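PDB 3RJ2: uncharacterized protein, which binds histone H3 and is encoded by the Singapore grouper iridovirus. Local coordinates for residues K17-L22 and F38-T43; C31-Y36 and A129-T134; H112-E117 and R124-A129. All coordinates share one frame; numbering follows the deposited sequence.

Strand 18-22 lies at the edge of a four-stranded antiparallel sheet, and contact 1 closes the loop from it to residues 38-43, the connection running from the six-stranded mixed sheet back to the four-stranded one. Strand 31-37 lies inside that loop and begins contact 2, so contacts 1 and 2 cross along the chain. Contact 2 then closes a much longer loop, with 92 residues between its segments, and brings the C-terminal helix 128-136 onto the mixed sheet. Contact 3 nests within that loop, joining strand 111-116 to the chain entering the same helix. Contacts 2 and 3 share Ala-129, and their centres lie about 5 Å apart.

Contact 1 of 3, residues K17-L22 and F38-T43; sequences KKTTIL and FPEKYT
The ring of Tyr-42, whose hydroxyl end approaches Thr-19 across the contact, carries the carbonyl O of Glu-40 over the centre of one face, 3.8 Å above the ring plane. At its edge, in plane, sits Phe-38 CE1, while Tyr-42 CD2 stands over the centre of one face of the Phe-38 ring; the two aromatic groups of the loop are thus turned steeply against each other. Phe-11 of strand 6-12 also meets the Tyr-42 ring, with the planes at about 30°.

Thr-19 and Tyr-42 cross at about a right angle, but Thr-19 OG1 and Tyr-42 OH are 3.8 Å apart and meet through a water instead. This water lies 2.9 Å from Thr-19 OG1 and 2.6 Å from Tyr-42 OH, and it donates to Glu-40 OE2 at 2.6 Å. Tyr-42 OH has a further partner in the hydroxyl of Tyr-36, on strand 31-37.

The charged pair lies beside the water. Lys-17 NZ reaches Glu-40 OE2 at 2.7 Å in a hydrogen-bonded salt bridge, using the syn lone pair of that oxygen. A bend at chi3 (71°) turns the end of the Lys-17 chain toward the loop, whereas Glu-40 runs extended beyond CG (chi2 -177°) to meet it. Asn-13 ND2 is hydrogen-bonded to the other oxygen, Glu-40 OE1.

Both carboxylate oxygens are therefore engaged, which should restrict the rotation of the group, and OE2 serves ammonium and water together. The nearby lysine would be expected to stabilise the negative charge of Glu-40. The result is a polar join, direct from Lys-17 just before strand 18-22 and water-mediated from Thr-19 within it, to the loop that links the two sheets.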
loop_
_atom_site.group_PDB
_atom_site.type_symbol
_atom_site.label_atom_id
_atom_site.label_comp_id
_atom_site.label_asym_id
_atom_site.label_seq_id
_atom_site.Cartn_x
_atom_site.Cartn_y
_atom_site.Cartn_z
ATOM N N LYS A 17 -10.733 -16.071 -7.573
ATOM C CA LYS A 17 -10.677 -15.153 -8.695
ATOM C C LYS A 17 -9.746 -14.015 -8.292
ATOM O O LYS A 17 -9.865 -13.476 -7.187
ATOM C CB LYS A 17 -12.066 -14.622 -9.027
ATOM C CG LYS A 17 -12.126 -13.780 -10.282
ATOM C CD LYS A 17 -13.293 -12.801 -10.231
ATOM C CE LYS A 17 -13.018 -11.699 -9.215
ATOM N NZ LYS A 17 -14.154 -10.758 -9.011
ATOM N N LYS A 18 -8.805 -13.673 -9.166
ATOM C CA LYS A 18 -7.803 -12.645 -8.854
ATOM C C LYS A 18 -8.092 -11.316 -9.531
ATOM O O LYS A 18 -8.494 -11.268 -10.688
ATOM C CB LYS A 18 -6.383 -13.126 -9.186
ATOM C CG LYS A 18 -5.994 -14.371 -8.399
ATOM C CD LYS A 18 -4.564 -14.839 -8.670
ATOM C CE LYS A 18 -4.474 -15.696 -9.921
ATOM N NZ LYS A 18 -3.228 -16.507 -9.922
ATOM N N THR A 19 -7.897 -10.241 -8.785
ATOM C CA THR A 19 -7.997 -8.894 -9.324
ATOM C C THR A 19 -6.594 -8.299 -9.233
ATOM O O THR A 19 -6.021 -8.159 -8.151
ATOM C CB THR A 19 -9.028 -8.054 -8.532
ATOM O OG1 THR A 19 -10.329 -8.651 -8.654
ATOM C CG2 THR A 19 -9.085 -6.592 -9.017
ATOM N N THR A 20 -6.025 -7.996 -10.389
ATOM C CA THR A 20 -4.686 -7.450 -10.439
ATOM C C THR A 20 -4.738 -5.931 -10.499
ATOM O O THR A 20 -5.523 -5.353 -11.255
ATOM C CB THR A 20 -3.886 -8.026 -11.617
ATOM O OG1 THR A 20 -3.921 -9.458 -11.544
ATOM C CG2 THR A 20 -2.427 -7.553 -11.563
ATOM N N ILE A 21 -3.918 -5.299 -9.669
ATOM C CA ILE A 21 -3.764 -3.861 -9.693
ATOM C C ILE A 21 -2.283 -3.545 -9.767
ATOM O O ILE A 21 -1.488 -4.102 -9.017
ATOM C CB ILE A 21 -4.413 -3.216 -8.458
ATOM C CG1 ILE A 21 -5.928 -3.458 -8.492
ATOM C CG2 ILE A 21 -4.092 -1.719 -8.393
ATOM C CD1 ILE A 21 -6.631 -3.106 -7.256
ATOM N N LEU A 22 -1.910 -2.671 -10.696
ATOM C CA LEU A 22 -0.523 -2.265 -10.830
ATOM C C LEU A 22 -0.417 -0.848 -10.291
ATOM O O LEU A 22 -0.923 0.085 -10.902
ATOM C CB LEU A 22 -0.090 -2.319 -12.303
ATOM C CG LEU A 22 1.321 -2.783 -12.680
ATOM C CD1 LEU A 22 1.629 -2.406 -14.135
ATOM C CD2 LEU A 22 2.385 -2.233 -11.769
ATOM N N PHE A 38 -12.178 -1.785 -1.399
ATOM C CA PHE A 38 -12.560 -3.083 -1.968
ATOM C C PHE A 38 -13.952 -3.031 -2.602
ATOM O O PHE A 38 -14.898 -2.551 -1.970
ATOM C CB PHE A 38 -12.544 -4.183 -0.903
ATOM C CG PHE A 38 -11.174 -4.441 -0.279
ATOM C CD1 PHE A 38 -10.016 -3.858 -0.792
ATOM C CD2 PHE A 38 -11.058 -5.295 0.815
ATOM C CE1 PHE A 38 -8.769 -4.122 -0.218
ATOM C CE2 PHE A 38 -9.817 -5.561 1.390
ATOM C CZ PHE A 38 -8.679 -4.975 0.878
ATOM N N PRO A 39 -14.077 -3.502 -3.858
ATOM C CA PRO A 39 -15.408 -3.653 -4.456
ATOM C C PRO A 39 -16.071 -4.969 -4.012
ATOM O O PRO A 39 -17.267 -5.157 -4.234
ATOM C CB PRO A 39 -15.113 -3.656 -5.956
ATOM C CG PRO A 39 -13.744 -4.272 -6.067
ATOM C CD PRO A 39 -13.003 -3.791 -4.830
ATOM N N GLU A 40 -15.286 -5.843 -3.370
ATOM C CA GLU A 40 -15.738 -7.146 -2.862
ATOM C C GLU A 40 -14.746 -7.619 -1.795
ATOM O O GLU A 40 -13.642 -7.087 -1.702
ATOM C CB GLU A 40 -15.816 -8.173 -3.999
ATOM C CG GLU A 40 -14.460 -8.503 -4.637
ATOM C CD GLU A 40 -14.574 -9.464 -5.807
ATOM O OE1 GLU A 40 -15.079 -10.591 -5.612
ATOM O OE2 GLU A 40 -14.141 -9.101 -6.923
ATOM N N LYS A 41 -15.124 -8.615 -1.000
ATOM C CA LYS A 41 -14.232 -9.113 0.056
ATOM C C LYS A 41 -13.070 -9.916 -0.537
ATOM O O LYS A 41 -13.239 -10.739 -1.440
ATOM C CB LYS A 41 -14.993 -9.951 1.104
ATOM C CG LYS A 41 -16.254 -9.257 1.662
ATOM C CD LYS A 41 -16.822 -9.963 2.899
ATOM C CE LYS A 41 -18.164 -9.315 3.347
ATOM N NZ LYS A 41 -18.506 -9.541 4.801
ATOM N N TYR A 42 -11.872 -9.647 -0.052
ATOM C CA TYR A 42 -10.726 -10.395 -0.517
ATOM C C TYR A 42 -10.246 -11.184 0.660
ATOM O O TYR A 42 -10.541 -10.810 1.784
ATOM C CB TYR A 42 -9.635 -9.449 -1.001
ATOM C CG TYR A 42 -9.980 -8.652 -2.236
ATOM C CD1 TYR A 42 -10.388 -9.275 -3.410
ATOM C CD2 TYR A 42 -9.857 -7.268 -2.234
ATOM C CE1 TYR A 42 -10.677 -8.543 -4.548
ATOM C CE2 TYR A 42 -10.144 -6.524 -3.364
ATOM C CZ TYR A 42 -10.552 -7.164 -4.512
ATOM O OH TYR A 42 -10.852 -6.403 -5.612
ATOM N N THR A 43 -9.507 -12.259 0.417
ATOM C CA THR A 43 -8.974 -13.072 1.502
ATOM C C THR A 43 -7.458 -13.159 1.460
ATOM O O THR A 43 -6.823 -13.556 2.438
ATOM C CB THR A 43 -9.499 -14.484 1.434
ATOM O OG1 THR A 43 -9.112 -15.052 0.179
ATOM C CG2 THR A 43 -11.039 -14.500 1.577
HETATM O O HOH W 1 -12.510 -7.201 -7.467
#

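Contact 2 of 3, residues C31-Y36 and A129-T134; sequences CWIWTY and AEFART
This is a small, buried strand-to-helix contact in which Ile-33, on strand 31-37 of the mixed sheet, meets Phe-131 and Thr-134 of the C-terminal helix 128-136. Only about 98 Å² is buried between the segments, both sides summed, and the nearest CA atoms, those of Ile-33 and Thr-134, are 8.8 Å apart, a spacing bridged by side chains.

One methyl group does the touching. With CG1 anti to the carbonyl carbon (chi1 -60°) and the chain extended beyond it, Ile-33 CD1 projects toward the helix. It lies 4.3 Å from Phe-131 CE1, coming obliquely to the ring, and 4.0 Å from Thr-134 OG1. His-98 and Arg-96 of strand 94-98 also touch Ile-33, and the Phe-131 and His-98 rings meet edge-to-face.

The hydroxyl beside this methyl is not left without polar partners. Thr-134 OG1 donates to Phe-131 O at 2.7 Å, in the carbonyl plane and on a lone pair, with a C=O...donor angle of 143°. His-98 NE2 is hydrogen-bonded to the same hydroxyl, linking the helix to the neighbouring strand.

Across the two segments, then, the contact is van der Waals only, apolar at Phe-131 and methyl against hydroxyl at Thr-134, while the bonds inside the helix and to His-98 hold the threonine oxygen and allow it to sit against a methyl group in a buried place.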
loop_
_atom_site.group_PDB
_atom_site.type_symbol
_atom_site.label_atom_id
_atom_site.label_comp_id
_atom_site.label_asym_id
_atom_site.label_seq_id
_atom_site.Cartn_x
_atom_site.Cartn_y
_atom_site.Cartn_z
ATOM N N CYS A 31 8.584 8.564 -2.926
ATOM C CA CYS A 31 7.561 7.972 -2.046
ATOM C C CYS A 31 6.128 8.242 -2.502
ATOM O O CYS A 31 5.810 9.330 -2.982
ATOM C CB CYS A 31 7.702 8.478 -0.622
ATOM S SG CYS A 31 9.148 7.913 0.193
ATOM N N TRP A 32 5.276 7.235 -2.358
ATOM C CA TRP A 32 3.845 7.402 -2.575
ATOM C C TRP A 32 3.023 6.642 -1.542
ATOM O O TRP A 32 3.554 5.834 -0.780
ATOM C CB TRP A 32 3.432 7.049 -4.013
ATOM C CG TRP A 32 3.936 5.724 -4.527
ATOM C CD1 TRP A 32 4.952 5.526 -5.432
ATOM C CD2 TRP A 32 3.437 4.420 -4.199
ATOM N NE1 TRP A 32 5.122 4.189 -5.666
ATOM C CE2 TRP A 32 4.209 3.484 -4.927
ATOM C CE3 TRP A 32 2.415 3.950 -3.355
ATOM C CZ2 TRP A 32 4.003 2.097 -4.829
ATOM C CZ3 TRP A 32 2.211 2.568 -3.258
ATOM C CH2 TRP A 32 3.000 1.662 -3.996
ATOM N N ILE A 33 1.729 6.953 -1.503
ATOM C CA ILE A 33 0.757 6.244 -0.678
ATOM C C ILE A 33 -0.351 5.838 -1.630
ATOM O O ILE A 33 -0.703 6.583 -2.551
ATOM C CB ILE A 33 0.204 7.130 0.462
ATOM C CG1 ILE A 33 1.340 7.586 1.384
ATOM C CG2 ILE A 33 -0.858 6.393 1.268
ATOM C CD1 ILE A 33 0.919 8.656 2.387
ATOM N N TRP A 34 -0.863 4.633 -1.428
ATOM C CA TRP A 34 -1.912 4.092 -2.258
ATOM C C TRP A 34 -3.052 3.590 -1.380
ATOM O O TRP A 34 -2.823 2.876 -0.405
ATOM C CB TRP A 34 -1.332 2.972 -3.112
ATOM C CG TRP A 34 -2.289 2.214 -3.959
ATOM C CD1 TRP A 34 -2.779 2.585 -5.181
ATOM C CD2 TRP A 34 -2.846 0.924 -3.672
ATOM N NE1 TRP A 34 -3.628 1.605 -5.666
ATOM C CE2 TRP A 34 -3.678 0.574 -4.761
ATOM C CE3 TRP A 34 -2.742 0.035 -2.585
ATOM C CZ2 TRP A 34 -4.387 -0.650 -4.808
ATOM C CZ3 TRP A 34 -3.455 -1.188 -2.634
ATOM C CH2 TRP A 34 -4.255 -1.511 -3.742
ATOM N N THR A 35 -4.268 3.993 -1.736
ATOM C CA THR A 35 -5.495 3.577 -1.056
ATOM C C THR A 35 -6.462 2.865 -2.012
ATOM O O THR A 35 -6.721 3.339 -3.112
ATOM C CB THR A 35 -6.228 4.792 -0.435
ATOM O OG1 THR A 35 -5.325 5.484 0.430
ATOM C CG2 THR A 35 -7.442 4.337 0.383
ATOM N N TYR A 36 -7.001 1.733 -1.578
ATOM C CA TYR A 36 -7.906 0.946 -2.411
ATOM C C TYR A 36 -9.119 0.534 -1.604
ATOM O O TYR A 36 -8.992 -0.179 -0.608
ATOM C CB TYR A 36 -7.175 -0.291 -2.942
ATOM C CG TYR A 36 -7.974 -1.279 -3.770
ATOM C CD1 TYR A 36 -8.926 -0.858 -4.707
ATOM C CD2 TYR A 36 -7.731 -2.640 -3.661
ATOM C CE1 TYR A 36 -9.630 -1.784 -5.497
ATOM C CE2 TYR A 36 -8.432 -3.569 -4.428
ATOM C CZ TYR A 36 -9.367 -3.138 -5.346
ATOM O OH TYR A 36 -10.042 -4.070 -6.097
ATOM N N ALA A 129 1.495 15.414 11.023
ATOM C CA ALA A 129 0.130 15.110 11.486
ATOM C C ALA A 129 -0.753 14.478 10.410
ATOM O O ALA A 129 -1.464 13.515 10.677
ATOM C CB ALA A 129 -0.549 16.362 12.050
ATOM N N GLU A 130 -0.703 15.026 9.204
ATOM C CA GLU A 130 -1.452 14.473 8.067
ATOM C C GLU A 130 -0.918 13.083 7.699
ATOM O O GLU A 130 -1.677 12.196 7.319
ATOM C CB GLU A 130 -1.352 15.410 6.864
ATOM C CG GLU A 130 -1.994 16.789 7.085
ATOM C CD GLU A 130 -1.684 17.793 5.969
ATOM O OE1 GLU A 130 -0.545 17.792 5.438
ATOM O OE2 GLU A 130 -2.584 18.595 5.630
ATOM N N PHE A 131 0.392 12.897 7.828
ATOM C CA PHE A 131 1.003 11.620 7.523
ATOM C C PHE A 131 0.564 10.606 8.560
ATOM O O PHE A 131 0.116 9.526 8.203
ATOM C CB PHE A 131 2.532 11.716 7.484
ATOM C CG PHE A 131 3.201 10.442 7.067
ATOM C CD1 PHE A 131 3.460 10.185 5.724
ATOM C CD2 PHE A 131 3.551 9.489 8.009
ATOM C CE1 PHE A 131 4.076 9.004 5.330
ATOM C CE2 PHE A 131 4.161 8.302 7.631
ATOM C CZ PHE A 131 4.435 8.061 6.287
ATOM N N ALA A 132 0.704 10.947 9.841
ATOM C CA ALA A 132 0.296 10.044 10.926
ATOM C C ALA A 132 -1.160 9.578 10.801
ATOM O O ALA A 132 -1.476 8.397 11.038
ATOM C CB ALA A 132 0.505 10.700 12.256
ATOM N N ARG A 133 -2.034 10.500 10.410
ATOM C CA ARG A 133 -3.433 10.175 10.191
ATOM C C ARG A 133 -3.597 9.005 9.197
ATOM O O ARG A 133 -4.425 8.102 9.414
ATOM C CB ARG A 133 -4.206 11.402 9.710
ATOM C CG ARG A 133 -5.703 11.168 9.684
ATOM C CD ARG A 133 -6.347 11.811 8.469
ATOM N NE ARG A 133 -7.471 10.984 8.060
ATOM C CZ ARG A 133 -7.513 10.206 6.982
ATOM N NH1 ARG A 133 -6.492 10.146 6.131
ATOM N NH2 ARG A 133 -8.615 9.495 6.744
ATOM N N THR A 134 -2.797 8.997 8.130
ATOM C CA THR A 134 -2.924 7.959 7.097
ATOM C C THR A 134 -2.500 6.565 7.583
ATOM O O THR A 134 -2.795 5.586 6.931
ATOM C CB THR A 134 -2.136 8.288 5.799
ATOM O OG1 THR A 134 -0.729 8.155 6.033
ATOM C CG2 THR A 134 -2.471 9.686 5.276
#

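Contact 3 of 3, residues H112-E117 and R124-A129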
loop_
_atom_site.group_PDB
_atom_site.type_symbol
_atom_site.label_atom_id
_atom_site.label_comp_id
_atom_site.label_asym_id
_atom_site.label_seq_id
_atom_site.Cartn_x
_atom_site.Cartn_y
_atom_site.Cartn_z
ATOM N N HIS A 112 5.027 12.805 -2.185
ATOM C CA HIS A 112 4.374 13.787 -3.060
ATOM C C HIS A 112 3.210 13.264 -3.873
ATOM O O HIS A 112 2.596 14.019 -4.628
ATOM C CB HIS A 112 5.387 14.496 -3.972
ATOM C CG HIS A 112 6.168 15.563 -3.266
ATOM N ND1 HIS A 112 7.463 15.887 -3.605
ATOM C CD2 HIS A 112 5.845 16.352 -2.214
ATOM C CE1 HIS A 112 7.896 16.843 -2.805
ATOM N NE2 HIS A 112 6.934 17.139 -1.949
ATOM N N MET A 113 2.895 11.987 -3.704
ATOM C CA MET A 113 1.856 11.332 -4.509
ATOM C C MET A 113 0.971 10.441 -3.642
ATOM O O MET A 113 1.477 9.662 -2.840
ATOM C CB MET A 113 2.529 10.496 -5.601
ATOM C CG MET A 113 1.592 9.776 -6.538
ATOM S SD MET A 113 0.665 10.843 -7.652
ATOM C CE MET A 113 1.990 11.758 -8.459
ATOM N N HIS A 114 -0.348 10.589 -3.792
ATOM C CA HIS A 114 -1.306 9.633 -3.257
ATOM C C HIS A 114 -2.123 9.068 -4.409
ATOM O O HIS A 114 -2.789 9.816 -5.134
ATOM C CB HIS A 114 -2.218 10.262 -2.190
ATOM C CG HIS A 114 -3.362 9.384 -1.770
ATOM N ND1 HIS A 114 -3.184 8.188 -1.102
ATOM C CD2 HIS A 114 -4.702 9.530 -1.923
ATOM C CE1 HIS A 114 -4.359 7.640 -0.862
ATOM N NE2 HIS A 114 -5.297 8.437 -1.344
ATOM N N TYR A 115 -2.063 7.753 -4.582
ATOM C CA TYR A 115 -2.881 7.081 -5.581
ATOM C C TYR A 115 -4.183 6.600 -4.961
ATOM O O TYR A 115 -4.177 5.778 -4.054
ATOM C CB TYR A 115 -2.137 5.895 -6.201
ATOM C CG TYR A 115 -0.926 6.257 -7.031
ATOM C CD1 TYR A 115 -1.057 6.933 -8.250
ATOM C CD2 TYR A 115 0.350 5.900 -6.615
ATOM C CE1 TYR A 115 0.065 7.253 -9.025
ATOM C CE2 TYR A 115 1.481 6.212 -7.382
ATOM C CZ TYR A 115 1.327 6.889 -8.586
ATOM O OH TYR A 115 2.439 7.202 -9.342
ATOM N N ASP A 116 -5.303 7.135 -5.426
ATOM C CA ASP A 116 -6.585 6.607 -4.991
ATOM C C ASP A 116 -7.090 5.755 -6.115
ATOM O O ASP A 116 -7.298 6.246 -7.218
ATOM C CB ASP A 116 -7.600 7.690 -4.643
ATOM C CG ASP A 116 -8.824 7.122 -3.928
ATOM O OD1 ASP A 116 -9.634 6.418 -4.584
ATOM O OD2 ASP A 116 -8.965 7.357 -2.700
ATOM N N GLU A 117 -7.301 4.482 -5.815
ATOM C CA GLU A 117 -7.470 3.454 -6.837
ATOM C C GLU A 117 -8.561 3.695 -7.883
ATOM O O GLU A 117 -8.380 3.345 -9.055
ATOM C CB GLU A 117 -7.606 2.076 -6.200
ATOM C CG GLU A 117 -7.437 0.939 -7.177
ATOM C CD GLU A 117 -6.341 1.181 -8.205
ATOM O OE1 GLU A 117 -5.186 1.472 -7.813
ATOM O OE2 GLU A 117 -6.647 1.070 -9.412
ATOM N N ARG A 124 0.127 15.835 -3.611
ATOM C CA ARG A 124 0.063 16.534 -2.346
ATOM C C ARG A 124 1.247 16.198 -1.464
ATOM O O ARG A 124 1.881 15.164 -1.628
ATOM C CB ARG A 124 -1.255 16.231 -1.610
ATOM C CG ARG A 124 -1.527 14.753 -1.331
ATOM C CD ARG A 124 -2.547 14.595 -0.212
ATOM N NE ARG A 124 -2.078 15.209 1.036
ATOM C CZ ARG A 124 -2.857 15.534 2.064
ATOM N NH1 ARG A 124 -4.166 15.314 2.023
ATOM N NH2 ARG A 124 -2.325 16.098 3.134
ATOM N N SER A 125 1.517 17.091 -0.523
ATOM C CA SER A 125 2.483 16.842 0.523
ATOM C C SER A 125 1.751 16.582 1.848
ATOM O O SER A 125 0.555 16.858 1.980
ATOM C CB SER A 125 3.428 18.031 0.648
ATOM O OG SER A 125 4.748 17.596 0.944
ATOM N N TYR A 126 2.474 16.049 2.818
ATOM C CA TYR A 126 1.921 15.689 4.102
ATOM C C TYR A 126 2.847 16.223 5.164
ATOM O O TYR A 126 4.044 15.972 5.106
ATOM C CB TYR A 126 1.884 14.164 4.259
ATOM C CG TYR A 126 0.871 13.461 3.396
ATOM C CD1 TYR A 126 -0.380 13.140 3.896
ATOM C CD2 TYR A 126 1.174 13.096 2.082
ATOM C CE1 TYR A 126 -1.329 12.491 3.114
ATOM C CE2 TYR A 126 0.227 12.440 1.282
ATOM C CZ TYR A 126 -1.020 12.144 1.816
ATOM O OH TYR A 126 -1.965 11.504 1.060
ATOM N N ASP A 127 2.299 16.941 6.141
ATOM C CA ASP A 127 3.071 17.211 7.348
ATOM C C ASP A 127 3.011 16.007 8.284
ATOM O O ASP A 127 2.334 15.023 7.981
ATOM C CB ASP A 127 2.708 18.562 8.008
ATOM C CG ASP A 127 1.324 18.590 8.647
ATOM O OD1 ASP A 127 0.720 17.532 8.951
ATOM O OD2 ASP A 127 0.848 19.720 8.884
ATOM N N ALA A 128 3.725 16.077 9.407
ATOM C CA ALA A 128 3.799 14.960 10.342
ATOM C C ALA A 128 2.410 14.471 10.756
ATOM O O ALA A 128 2.190 13.259 10.827
ATOM C CB ALA A 128 4.632 15.334 11.584
ATOM N N ALA A 129 1.495 15.414 11.023
ATOM C CA ALA A 129 0.130 15.110 11.486
ATOM C C ALA A 129 -0.753 14.478 10.410
ATOM O O ALA A 129 -1.464 13.515 10.677
ATOM C CB ALA A 129 -0.549 16.362 12.050
#
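His-114 CG stands anti to the backbone N (chi1 171°) and Tyr-126 CG anti to the carbonyl carbon (chi1 -71°), torsions that carry the phenol hydroxyl to the base of the imidazole. There Tyr-126 OH comes 3.5 Å from His-114 CB, the two side chains crossing obliquely.

The framework is a beta hairpin: strand 111-116 turns back into strand 120-123, and residues 124-127 lead from it into helix 128-136. The antiparallel pairing, which includes backbone bonding of His-114 with Gln-122, extends one step past the second strand, where Arg-124 N donates to His-112 O at 3.2 Å, with an angle of 148° at the hydrogen. The donor stands well above the carbonyl plane, so the bond misses the lone-pair direction. The return link is a CA-H...O contact instead, His-112 CA to Arg-124 O at 3.2 Å.

Beyond this point Arg-124 folds back along its own segment. Its guanidinium grips Ser-125 O side-on, Arg-124 NE and NH2 each 3.2 Å from that one oxygen and both reaching it from the same face of its plane. The guanidinium lies nearly parallel to the Tyr-126 ring, with Arg-124 NE 3.3 Å above one face, toward the rim, so the group is held by bonds in its plane and by a ring on one face. Tyr-126 also packs on Phe-131 and Thr-134, and Asp-127, the N-cap residue, accepts from Glu-130 N through OD1.

At the open end of the hairpin, away from its turn, Ser-125 OG sits at the edge of the His-112 ring, near its plane, 3.6 Å from His-112 CD2.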